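Local coordinates for Serine/threonine-protein kinase PknE (Mycobacterium tuberculosis, PDB 2H34) that transfers phosphate from ATP to serine and threonine residues of proteins through its cytoplasmic kinase domain, and probably helps the bacterium survive in host macrophages, at residues T70-P75 with G107-D112; P94-I99 with G144-A149; V137-Q142 with I165-D170; Y219-V224 with G285-A290; C228-P233 with S255-G260. All blocks are in the same frame, centred on the assembly; numbering follows the deposited sequence.

Contact 1. Residues T70-P75 with G107-D112; sequences TLSSDP and GQLYVD
In the N-terminal lobe of the protein kinase fold, Thr70 and Ser72 meet Gln108 and Leu109 at the surface. The first two lie in the loop that leads from strand 60-66 to the C-helix, residues 75-88. The other two belong to the early part of strand 108-114, in the five-stranded antiparallel sheet. Thr70 is a phosphorylation site by similarity and is unmodified here.

The nearest pair of CA atoms is that of Thr70 and Gln108, 6.1 Å apart. The Gln108 chain is bent at chi2 (101°), which brings its amide back to the loop. Gln108 NE2 comes within 3.3 Å of Thr70 N, but both are donors and no bond forms. The amide nitrogen instead donates to the carbonyl O of Met67, earlier in the same loop. Thr70 OG1 is 3.5 Å from Gln108 NE2, and the two side chains run slantwise past each other.

Further along, Ser72 points toward the strand. Its OG faces a methyl, with 4.1 Å between Ser72 OG and Leu109 CD1. Met81 of the C-helix touches both residues and so joins the two sides.

The loop is shaped by its own bonds. Ser72 is the centre of an inverse gamma turn, closed by a weak bond from Ser73 N to Leu71 O. Asp74 is the N-cap of the C-helix, its carboxylate taking bonds from the backbone N of Val76 and of Phe77. Ser73 OG donates to Thr70 O over 3.1 Å, and this donor stands 42° above the carbonyl plane.

Contact 2. Residues P94-I99 with G144-A149; sequences PHVVPI and GSALDA
Ser145 is the first residue of this stretch of helix 133-152 to meet the loop 94-99. Its OG is anti to the backbone N (chi1 179°) and lies near the ring of His95. Ser145 OG and His95 ND1 are 4.1 Å apart, too far for a bond. The hydroxyl has a weak bond to Glu93 instead, and the same carboxylate accepts from His95 N. The His95 ring stacks on Phe172.

Ala146 follows and takes the largest share of the contact. Ala146 CB is 3.5 Å from Val96 CG1, a purely apolar touch. His95 borders the same methyl, with His95 O 3.7 Å and His95 CB 4.2 Å from Ala146 CB. This is the join between the loop that follows the C-helix and the long helix of the C-terminal lobe, a recurrent feature of the protein kinase fold. The loop runs on into strand 99-105 of the N-terminal sheet, so the two lobes meet here.

Leu147 points away from the loop and packs on Val160 and Leu175. Asp148 OD1 accepts from Cys284 N. One turn on from Ser145, Ala149 lies against Glu93, and Ala149 N donates to Ser145 O over 3.1 Å.

Contact 3. Residues V137-Q142 with I165-D170; sequences VAIVRQ and ILVSAD
The helical turn 137-142 lies beside the short strand 165-167, and the closest CA atoms, those of Ile139 and Val167, are 8.1 Å apart. That spacing is bridged by side chains alone, since no hydrogen bond links the two segments.

Ile139 does all the reaching from the helix. Its two branches divide the work. The methyl CG2, anti to the backbone N, meets Ile165, with 4.0 Å between Ile139 CG2 and Ile165 CG2. These two side chains pass at a slant, one methyl set against the other. The longer branch leaves along CG1, which is anti to the carbonyl carbon (chi1 -68°). It ends at CD1, and Ile139 CD1 is 4.4 Å from Val167 CG2, a looser touch. Ile139 thus spans two residues that project from the same side of the strand, while Leu166 between them lies on the other side.

Met124 of helix 121-128 adds to the cluster by touching Ile139 and Val167. Val224 of helix 217-230 packs on Ile165. In the kinase fold this strand directly follows the catalytic loop, and the side chain of Ile165 is about 10 Å from that of Asp159, the predicted proton acceptor.

All three touching residues are buried. The contact is purely apolar: it rests on the fit of branched side chains and the exclusion of water, with no directional bond across it.

Contact 4. Residues Y219-V224 with G285-A290; sequences YALTCV and GDLSAA
Leu287 of helix 284-293 reaches across to Leu221 and Thr222 of helix 217-230. The closest CA atoms are those of Thr222 and Leu287, at 7.8 Å. The side chain of Leu287 fills much of this spacing.

Its CB points toward the other helix but stays clear of it. CG is anti to the backbone N (chi1 -157°), which carries the chain straight on toward the partner helix. Leu287 CG is the first atom to arrive, 3.8 Å from Thr222 OG1. The chain then forks. The methyl CD1 goes in between the two partners and makes most of the contact. Leu287 CD1 is 3.5 Å from Leu221 CD2 and equally 3.5 Å from Thr222 OG1. The stem of Leu221 backs it up, with Leu221 CB 3.8 Å and Leu221 CG 3.9 Å from Leu287 CD1. The other methyl, CD2, stays farther from 219-224. Both partner side chains lie aslant to that of Leu287.

A hydroxyl against a methyl gains no bond there. Thr222 OG1 donates to Ile218 O in its own helix; Gly272 O is a second, weak partner for the same proton. The bond to Ile218 is consistent with the burial of the hydroxyl among apolar side chains. Val268 of helix 264-272 packs on Leu287, and Val140 and Ile143 of helix 133-152 pack on Leu221. The cluster therefore draws on four helices.

Such packing of surrounding helices on a buried central one, here helix 217-230, is characteristic of the C-terminal lobe of protein kinases.

Contact 5. Residues C228-P233 with S255-G260; sequences CLTGSP and STVRPG
Helix 217-230 ends at Thr230, and Thr230 CA is 6.1 Å from Arg258 CA in the loop between helices 239-248 and 264-272 of the kinase C-terminal lobe. Gly231 leaves the helix with positive phi (118°). Thr230 also forms an ST turn, in which Ser232 N donates to Thr230 OG1 over 3.2 Å. The same hydroxyl is bonded to Tyr226 O, one turn back.

Two side chains of the loop meet this helix end. Val257 points toward it, and Val257 CG2 is 4.0 Å from Thr230 CG2, methyl to methyl with the side chains aslant. Tyr226 also touches Val257.

Arg258 supplies the polar link. Its chain is bent at chi2 and chi3, which turns the guanidinium back to the last helical residue. There it offers an edge to the Thr230 carbonyl, while Leu229 O lies farther off near the same plane. A positive group at the C-terminal end of a helix would probably interact favourably with the helix dipole. Pro130 packs on the arginine. Arg258 NH2 donates to Thr230 O over 2.8 Å, almost straight at 172°, with the oxygen only 3° out of the guanidinium plane.

From the N terminus, contact 1 closes a loop that holds the C-helix, residues 75-88, and strand 99-105. Contact 2 opens within that loop and closes beyond it, so the two cross. They also touch, through Ile99 on Val111, and contact 2 joins the loop after the C-helix to helix 133-152 of the large lobe. Contact 3 starts on this same helix before contact 2 has closed, and crosses it in turn. Contact 4 follows in series and joins helix 217-230 to helix 284-293; its Gly285 lies beside Asp148 of contact 2. Contact 5 lies wholly within the span of contact 4 and joins the end of helix 217-230 to the loop before helix 264-272.

Contact 1. Residues T70-P75 with G107-D112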
# COMPACT_ATOMS: atom_id res chain seq x y z
N THR A 70 13.87 9.22 -19.28
CA THR A 70 15.06 9.88 -18.69
C THR A 70 14.69 11.25 -18.10
O THR A 70 15.22 12.28 -18.53
CB THR A 70 16.21 9.99 -19.74
OG1 THR A 70 16.37 8.73 -20.41
CG2 THR A 70 17.52 10.39 -19.07
N LEU A 71 13.77 11.23 -17.14
CA LEU A 71 13.37 12.44 -16.42
C LEU A 71 14.45 12.82 -15.40
O LEU A 71 14.65 14.00 -15.11
CB LEU A 71 12.00 12.27 -15.74
CG LEU A 71 11.89 11.55 -14.38
CD1 LEU A 71 10.72 12.13 -13.59
CD2 LEU A 71 11.73 10.04 -14.56
N SER A 72 15.14 11.80 -14.89
CA SER A 72 16.21 12.00 -13.93
C SER A 72 17.58 12.17 -14.60
O SER A 72 18.57 11.57 -14.17
CB SER A 72 16.26 10.85 -12.94
OG SER A 72 16.95 9.75 -13.51
N SER A 73 17.63 12.98 -15.65
CA SER A 73 18.89 13.54 -16.10
C SER A 73 19.32 14.48 -14.98
O SER A 73 20.51 14.71 -14.75
CB SER A 73 18.71 14.30 -17.41
OG SER A 73 18.05 13.50 -18.38
N ASP A 74 18.31 15.00 -14.28
CA ASP A 74 18.48 15.78 -13.06
C ASP A 74 18.98 14.89 -11.92
O ASP A 74 18.41 13.83 -11.67
CB ASP A 74 17.13 16.42 -12.71
CG ASP A 74 16.98 16.69 -11.23
OD1 ASP A 74 17.70 17.57 -10.70
OD2 ASP A 74 16.14 16.03 -10.59
N PRO A 75 20.04 15.34 -11.21
CA PRO A 75 20.63 14.54 -10.13
C PRO A 75 19.72 14.40 -8.90
O PRO A 75 19.92 13.48 -8.10
CB PRO A 75 21.90 15.32 -9.76
CG PRO A 75 22.12 16.30 -10.87
CD PRO A 75 20.76 16.61 -11.41
N GLY A 107 21.72 4.90 -20.14
CA GLY A 107 21.22 6.09 -19.45
C GLY A 107 20.04 5.79 -18.53
O GLY A 107 19.95 6.37 -17.45
N GLN A 108 19.16 4.88 -18.95
CA GLN A 108 17.93 4.56 -18.22
C GLN A 108 18.20 3.84 -16.89
O GLN A 108 18.93 2.85 -16.85
CB GLN A 108 16.98 3.70 -19.08
CG GLN A 108 15.49 3.95 -18.84
CD GLN A 108 14.84 4.84 -19.90
OE1 GLN A 108 14.81 4.49 -21.09
NE2 GLN A 108 14.32 5.99 -19.48
N LEU A 109 17.60 4.37 -15.82
CA LEU A 109 17.69 3.74 -14.51
C LEU A 109 16.58 2.72 -14.32
O LEU A 109 15.41 2.99 -14.56
CB LEU A 109 17.67 4.79 -13.38
CG LEU A 109 18.86 5.76 -13.30
CD1 LEU A 109 18.90 6.47 -11.95
CD2 LEU A 109 20.18 5.05 -13.56
N TYR A 110 16.97 1.53 -13.89
CA TYR A 110 16.05 0.41 -13.81
C TYR A 110 16.00 -0.20 -12.41
O TYR A 110 16.96 -0.07 -11.63
CB TYR A 110 16.43 -0.63 -14.86
CG TYR A 110 17.65 -1.46 -14.53
CD1 TYR A 110 18.94 -0.96 -14.70
CD2 TYR A 110 17.52 -2.77 -14.04
CE1 TYR A 110 20.07 -1.73 -14.39
CE2 TYR A 110 18.63 -3.54 -13.73
CZ TYR A 110 19.90 -3.02 -13.91
OH TYR A 110 20.99 -3.80 -13.60
N VAL A 111 14.87 -0.83 -12.09
CA VAL A 111 14.75 -1.70 -10.93
C VAL A 111 14.10 -3.02 -11.34
O VAL A 111 12.98 -3.05 -11.85
CB VAL A 111 13.94 -1.04 -9.78
CG1 VAL A 111 13.77 -2.02 -8.64
CG2 VAL A 111 14.65 0.21 -9.28
N ASP A 112 14.83 -4.11 -11.14
CA ASP A 112 14.38 -5.44 -11.51
C ASP A 112 13.86 -6.13 -10.27
O ASP A 112 14.57 -6.27 -9.28
CB ASP A 112 15.54 -6.22 -12.11
CG ASP A 112 15.30 -7.72 -12.15
OD1 ASP A 112 14.29 -8.20 -11.60
OD2 ASP A 112 16.15 -8.43 -12.73

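Contact 2. Residues P94-I99 with G144-A149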
# COMPACT_ATOMS: atom_id res chain seq x y z
N PRO A 94 8.72 -10.49 3.96
CA PRO A 94 8.20 -11.30 2.86
C PRO A 94 6.94 -10.80 2.15
O PRO A 94 6.54 -11.41 1.17
CB PRO A 94 7.91 -12.64 3.54
CG PRO A 94 7.57 -12.30 4.89
CD PRO A 94 8.46 -11.14 5.25
N HIS A 95 6.31 -9.73 2.64
CA HIS A 95 5.16 -9.12 1.94
C HIS A 95 5.58 -7.87 1.19
O HIS A 95 4.76 -7.03 0.79
CB HIS A 95 4.02 -8.81 2.90
CG HIS A 95 3.61 -9.99 3.70
ND1 HIS A 95 4.13 -10.26 4.94
CD2 HIS A 95 2.78 -11.02 3.41
CE1 HIS A 95 3.62 -11.40 5.39
NE2 HIS A 95 2.80 -11.87 4.48
N VAL A 96 6.89 -7.75 1.01
CA VAL A 96 7.43 -6.75 0.15
C VAL A 96 8.09 -7.52 -0.98
O VAL A 96 8.89 -8.43 -0.74
CB VAL A 96 8.39 -5.81 0.89
CG1 VAL A 96 7.65 -5.05 1.98
CG2 VAL A 96 9.53 -6.59 1.51
N VAL A 97 7.71 -7.16 -2.21
CA VAL A 97 8.35 -7.64 -3.42
C VAL A 97 9.86 -7.58 -3.30
O VAL A 97 10.41 -6.53 -2.97
CB VAL A 97 7.91 -6.81 -4.64
CG1 VAL A 97 8.57 -7.33 -5.91
CG2 VAL A 97 6.40 -6.81 -4.78
N PRO A 98 10.54 -8.72 -3.52
CA PRO A 98 12.00 -8.82 -3.59
C PRO A 98 12.52 -7.97 -4.73
O PRO A 98 11.93 -7.99 -5.82
CB PRO A 98 12.23 -10.29 -3.92
CG PRO A 98 11.02 -10.97 -3.42
CD PRO A 98 9.90 -10.04 -3.67
N ILE A 99 13.61 -7.23 -4.49
CA ILE A 99 14.29 -6.52 -5.57
C ILE A 99 15.46 -7.37 -6.04
O ILE A 99 16.33 -7.72 -5.24
CB ILE A 99 14.83 -5.14 -5.11
CG1 ILE A 99 13.69 -4.21 -4.67
CG2 ILE A 99 15.69 -4.48 -6.19
CD1 ILE A 99 12.39 -4.36 -5.43
N GLY A 144 0.34 -4.39 6.88
CA GLY A 144 0.84 -3.62 8.03
C GLY A 144 2.25 -4.06 8.36
O GLY A 144 3.12 -3.24 8.72
N SER A 145 2.47 -5.35 8.19
CA SER A 145 3.77 -5.96 8.38
C SER A 145 4.78 -5.36 7.39
O SER A 145 5.85 -4.91 7.80
CB SER A 145 3.66 -7.48 8.23
OG SER A 145 4.91 -8.10 8.39
N ALA A 146 4.42 -5.30 6.11
CA ALA A 146 5.27 -4.67 5.11
C ALA A 146 5.54 -3.21 5.45
O ALA A 146 6.68 -2.74 5.39
CB ALA A 146 4.63 -4.79 3.75
N LEU A 147 4.49 -2.49 5.84
CA LEU A 147 4.62 -1.10 6.20
C LEU A 147 5.58 -0.91 7.37
O LEU A 147 6.47 -0.07 7.29
CB LEU A 147 3.26 -0.52 6.53
CG LEU A 147 2.24 -0.36 5.41
CD1 LEU A 147 0.92 0.14 5.97
CD2 LEU A 147 2.76 0.59 4.35
N ASP A 148 5.40 -1.69 8.44
CA ASP A 148 6.29 -1.60 9.60
C ASP A 148 7.76 -1.75 9.18
O ASP A 148 8.63 -0.99 9.60
CB ASP A 148 5.99 -2.71 10.61
CG ASP A 148 4.74 -2.46 11.44
OD1 ASP A 148 4.26 -1.30 11.56
OD2 ASP A 148 4.26 -3.46 12.02
N ALA A 149 8.02 -2.76 8.35
CA ALA A 149 9.37 -3.04 7.88
C ALA A 149 9.92 -1.84 7.12
O ALA A 149 11.09 -1.47 7.30
CB ALA A 149 9.37 -4.27 7.00

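Contact 3. Residues V137-Q142 with I165-D170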
# COMPACT_ATOMS: atom_id res chain seq x y z
N VAL A 137 -8.92 -8.96 7.92
CA VAL A 137 -7.88 -8.90 8.93
C VAL A 137 -6.62 -9.56 8.38
O VAL A 137 -5.55 -8.94 8.37
CB VAL A 137 -8.32 -9.54 10.29
CG1 VAL A 137 -7.19 -9.47 11.32
CG2 VAL A 137 -9.55 -8.82 10.84
N ALA A 138 -6.74 -10.79 7.89
CA ALA A 138 -5.59 -11.48 7.32
C ALA A 138 -4.85 -10.58 6.34
O ALA A 138 -3.63 -10.44 6.41
CB ALA A 138 -6.01 -12.76 6.66
N ILE A 139 -5.59 -9.93 5.44
CA ILE A 139 -4.95 -9.03 4.48
C ILE A 139 -4.31 -7.83 5.17
O ILE A 139 -3.13 -7.56 4.97
CB ILE A 139 -5.90 -8.66 3.31
CG1 ILE A 139 -6.15 -9.92 2.47
CG2 ILE A 139 -5.30 -7.56 2.44
CD1 ILE A 139 -7.49 -9.99 1.82
N VAL A 140 -5.05 -7.15 6.04
CA VAL A 140 -4.47 -6.00 6.76
C VAL A 140 -3.19 -6.38 7.51
O VAL A 140 -2.21 -5.63 7.50
CB VAL A 140 -5.50 -5.35 7.70
CG1 VAL A 140 -4.84 -4.32 8.59
CG2 VAL A 140 -6.58 -4.67 6.87
N ARG A 141 -3.18 -7.55 8.13
CA ARG A 141 -2.03 -8.00 8.92
C ARG A 141 -0.75 -8.04 8.10
O ARG A 141 0.26 -7.49 8.51
CB ARG A 141 -2.30 -9.35 9.60
CG ARG A 141 -1.29 -9.69 10.70
CD ARG A 141 -1.43 -11.09 11.25
NE ARG A 141 -2.79 -11.35 11.71
CZ ARG A 141 -3.57 -12.34 11.27
NH1 ARG A 141 -3.11 -13.20 10.35
NH2 ARG A 141 -4.80 -12.49 11.74
N GLN A 142 -0.82 -8.66 6.92
CA GLN A 142 0.32 -8.78 6.01
C GLN A 142 0.84 -7.45 5.47
O GLN A 142 2.04 -7.28 5.35
CB GLN A 142 -0.01 -9.67 4.83
CG GLN A 142 -0.41 -11.06 5.16
CD GLN A 142 -0.99 -11.77 3.96
OE1 GLN A 142 -2.21 -11.87 3.82
NE2 GLN A 142 -0.12 -12.26 3.07
N ILE A 165 -2.22 -2.91 -3.04
CA ILE A 165 -2.31 -4.17 -2.33
C ILE A 165 -2.66 -5.27 -3.34
O ILE A 165 -3.69 -5.20 -4.02
CB ILE A 165 -3.35 -4.09 -1.19
CG1 ILE A 165 -2.92 -3.05 -0.16
CG2 ILE A 165 -3.53 -5.43 -0.51
CD1 ILE A 165 -3.99 -2.69 0.86
N LEU A 166 -1.79 -6.26 -3.44
CA LEU A 166 -1.88 -7.30 -4.44
C LEU A 166 -2.09 -8.63 -3.76
O LEU A 166 -1.23 -9.08 -3.00
CB LEU A 166 -0.60 -7.33 -5.27
CG LEU A 166 -0.55 -8.22 -6.52
CD1 LEU A 166 -1.54 -7.75 -7.59
CD2 LEU A 166 0.87 -8.27 -7.08
N VAL A 167 -3.22 -9.27 -4.04
CA VAL A 167 -3.57 -10.50 -3.34
C VAL A 167 -3.30 -11.70 -4.25
O VAL A 167 -3.85 -11.81 -5.34
CB VAL A 167 -5.03 -10.43 -2.84
CG1 VAL A 167 -5.43 -11.69 -2.13
CG2 VAL A 167 -5.17 -9.28 -1.90
N SER A 168 -2.43 -12.59 -3.79
CA SER A 168 -2.01 -13.73 -4.59
C SER A 168 -2.78 -14.99 -4.20
O SER A 168 -3.83 -14.91 -3.56
CB SER A 168 -0.52 -13.97 -4.42
OG SER A 168 0.21 -12.83 -4.82
N ALA A 169 -2.24 -16.13 -4.61
CA ALA A 169 -2.78 -17.46 -4.34
C ALA A 169 -3.71 -17.59 -3.12
O ALA A 169 -4.93 -17.49 -3.28
CB ALA A 169 -1.65 -18.48 -4.28
N ASP A 170 -3.16 -17.83 -1.93
CA ASP A 170 -3.99 -18.10 -0.74
C ASP A 170 -4.10 -16.85 0.09
O ASP A 170 -3.68 -16.82 1.25
CB ASP A 170 -3.44 -19.25 0.10
CG ASP A 170 -3.99 -20.61 -0.33
OD1 ASP A 170 -3.84 -20.99 -1.52
OD2 ASP A 170 -4.56 -21.33 0.54

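Contact 4. Residues Y219-V224 with G285-A290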
# COMPACT_ATOMS: atom_id res chain seq x y z
N TYR A 219 -2.79 5.33 9.71
CA TYR A 219 -4.11 5.94 9.48
C TYR A 219 -4.70 5.34 8.21
O TYR A 219 -5.82 4.80 8.23
CB TYR A 219 -3.98 7.46 9.33
CG TYR A 219 -5.29 8.24 9.23
CD1 TYR A 219 -5.81 8.90 10.34
CD2 TYR A 219 -5.98 8.35 8.02
CE1 TYR A 219 -6.99 9.63 10.27
CE2 TYR A 219 -7.18 9.08 7.94
CZ TYR A 219 -7.67 9.71 9.08
OH TYR A 219 -8.84 10.44 9.07
N ALA A 220 -3.95 5.43 7.11
CA ALA A 220 -4.37 4.92 5.83
C ALA A 220 -4.87 3.46 5.94
O ALA A 220 -6.00 3.14 5.54
CB ALA A 220 -3.24 5.04 4.84
N LEU A 221 -4.04 2.59 6.53
CA LEU A 221 -4.39 1.17 6.65
C LEU A 221 -5.73 0.94 7.34
O LEU A 221 -6.45 -0.01 7.02
CB LEU A 221 -3.29 0.41 7.39
CG LEU A 221 -3.26 -1.11 7.25
CD1 LEU A 221 -2.95 -1.52 5.83
CD2 LEU A 221 -2.22 -1.71 8.20
N THR A 222 -6.06 1.82 8.28
CA THR A 222 -7.29 1.69 9.03
C THR A 222 -8.50 2.06 8.16
O THR A 222 -9.53 1.37 8.21
CB THR A 222 -7.24 2.50 10.34
OG1 THR A 222 -5.97 2.29 10.97
CG2 THR A 222 -8.32 2.06 11.29
N CYS A 223 -8.37 3.11 7.35
CA CYS A 223 -9.34 3.37 6.29
C CYS A 223 -9.48 2.13 5.37
O CYS A 223 -10.58 1.68 5.07
CB CYS A 223 -8.94 4.59 5.47
SG CYS A 223 -8.78 6.13 6.41
N VAL A 224 -8.35 1.57 4.96
CA VAL A 224 -8.39 0.42 4.08
C VAL A 224 -9.12 -0.75 4.76
O VAL A 224 -9.98 -1.40 4.14
CB VAL A 224 -6.99 -0.00 3.61
CG1 VAL A 224 -7.06 -1.32 2.86
CG2 VAL A 224 -6.40 1.05 2.71
N GLY A 285 1.53 -3.06 13.30
CA GLY A 285 1.52 -4.30 14.07
C GLY A 285 0.48 -4.26 15.17
O GLY A 285 -0.27 -5.21 15.36
N ASP A 286 0.42 -3.13 15.87
CA ASP A 286 -0.54 -2.96 16.95
C ASP A 286 -1.95 -2.83 16.42
O ASP A 286 -2.89 -3.35 17.03
CB ASP A 286 -0.17 -1.78 17.83
CG ASP A 286 1.12 -1.99 18.58
OD1 ASP A 286 1.76 -0.98 18.93
OD2 ASP A 286 1.51 -3.17 18.81
N LEU A 287 -2.09 -2.13 15.30
CA LEU A 287 -3.33 -2.13 14.56
C LEU A 287 -3.77 -3.57 14.30
O LEU A 287 -4.84 -4.00 14.74
CB LEU A 287 -3.13 -1.45 13.22
CG LEU A 287 -4.32 -0.84 12.48
CD1 LEU A 287 -3.90 -0.58 11.06
CD2 LEU A 287 -5.56 -1.70 12.49
N SER A 288 -2.92 -4.32 13.59
CA SER A 288 -3.20 -5.71 13.24
C SER A 288 -3.63 -6.44 14.48
O SER A 288 -4.67 -7.10 14.48
CB SER A 288 -1.97 -6.40 12.64
OG SER A 288 -1.90 -6.20 11.24
N ALA A 289 -2.85 -6.32 15.55
CA ALA A 289 -3.10 -7.11 16.74
C ALA A 289 -4.51 -6.83 17.23
O ALA A 289 -5.30 -7.76 17.45
CB ALA A 289 -2.06 -6.84 17.82
N ALA A 290 -4.84 -5.55 17.35
CA ALA A 290 -6.15 -5.12 17.81
C ALA A 290 -7.24 -5.64 16.90
O ALA A 290 -8.27 -6.12 17.35
CB ALA A 290 -6.21 -3.60 17.90

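Contact 5. Residues C228-P233 with S255-G260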
# COMPACT_ATOMS: atom_id res chain seq x y z
N CYS A 228 -12.62 -2.71 3.57
CA CYS A 228 -12.70 -4.15 3.40
C CYS A 228 -13.90 -4.72 4.13
O CYS A 228 -14.50 -5.71 3.70
CB CYS A 228 -11.45 -4.83 3.97
SG CYS A 228 -9.91 -4.44 3.12
N LEU A 229 -14.22 -4.09 5.26
CA LEU A 229 -15.29 -4.56 6.12
C LEU A 229 -16.64 -4.14 5.57
O LEU A 229 -17.52 -4.97 5.34
CB LEU A 229 -15.09 -4.04 7.55
CG LEU A 229 -13.91 -4.64 8.32
CD1 LEU A 229 -13.52 -3.79 9.52
CD2 LEU A 229 -14.19 -6.08 8.73
N THR A 230 -16.78 -2.84 5.36
CA THR A 230 -18.08 -2.27 5.07
C THR A 230 -18.42 -2.39 3.59
O THR A 230 -19.57 -2.62 3.23
CB THR A 230 -18.15 -0.79 5.46
OG1 THR A 230 -17.16 -0.06 4.73
CG2 THR A 230 -17.91 -0.61 6.96
N GLY A 231 -17.40 -2.25 2.75
CA GLY A 231 -17.59 -2.22 1.31
C GLY A 231 -17.14 -0.90 0.71
O GLY A 231 -16.85 -0.84 -0.48
N SER A 232 -17.08 0.14 1.53
CA SER A 232 -16.75 1.49 1.04
C SER A 232 -15.83 2.31 1.99
O SER A 232 -15.80 2.06 3.19
CB SER A 232 -18.03 2.26 0.74
OG SER A 232 -18.99 2.05 1.75
N PRO A 233 -15.08 3.30 1.45
CA PRO A 233 -14.14 4.04 2.27
C PRO A 233 -14.92 4.83 3.30
O PRO A 233 -16.09 5.11 3.05
CB PRO A 233 -13.47 4.98 1.28
CG PRO A 233 -14.45 5.12 0.17
CD PRO A 233 -15.08 3.78 0.05
N SER A 255 -19.58 -1.56 12.50
CA SER A 255 -20.66 -2.46 12.88
C SER A 255 -22.05 -1.90 12.55
O SER A 255 -23.01 -2.66 12.37
CB SER A 255 -20.56 -2.80 14.36
OG SER A 255 -20.32 -1.63 15.10
N THR A 256 -22.16 -0.58 12.45
CA THR A 256 -23.45 0.05 12.12
C THR A 256 -23.81 -0.05 10.63
O THR A 256 -24.82 0.50 10.20
CB THR A 256 -23.56 1.55 12.58
OG1 THR A 256 -22.71 2.38 11.78
CG2 THR A 256 -23.21 1.72 14.08
N VAL A 257 -22.99 -0.75 9.85
CA VAL A 257 -23.29 -0.92 8.42
C VAL A 257 -23.70 -2.36 8.07
O VAL A 257 -24.87 -2.62 7.81
CB VAL A 257 -22.15 -0.42 7.51
CG1 VAL A 257 -22.70 -0.12 6.11
CG2 VAL A 257 -21.49 0.82 8.10
N ARG A 258 -22.74 -3.28 8.06
CA ARG A 258 -23.00 -4.68 7.68
C ARG A 258 -23.37 -5.51 8.92
O ARG A 258 -22.92 -5.20 10.03
CB ARG A 258 -21.79 -5.27 6.93
CG ARG A 258 -22.01 -6.67 6.28
CD ARG A 258 -21.50 -6.77 4.83
NE ARG A 258 -21.40 -5.45 4.18
CZ ARG A 258 -22.43 -4.76 3.67
NH1 ARG A 258 -23.66 -5.25 3.72
NH2 ARG A 258 -22.21 -3.58 3.12
N PRO A 259 -24.24 -6.53 8.74
CA PRO A 259 -24.65 -7.41 9.84
C PRO A 259 -23.51 -8.12 10.58
O PRO A 259 -23.44 -8.02 11.81
CB PRO A 259 -25.57 -8.43 9.16
CG PRO A 259 -26.08 -7.72 7.96
CD PRO A 259 -24.93 -6.89 7.49
N GLY A 260 -22.63 -8.81 9.86
CA GLY A 260 -21.66 -9.72 10.49
C GLY A 260 -20.34 -9.15 10.99
O GLY A 260 -19.36 -9.89 11.14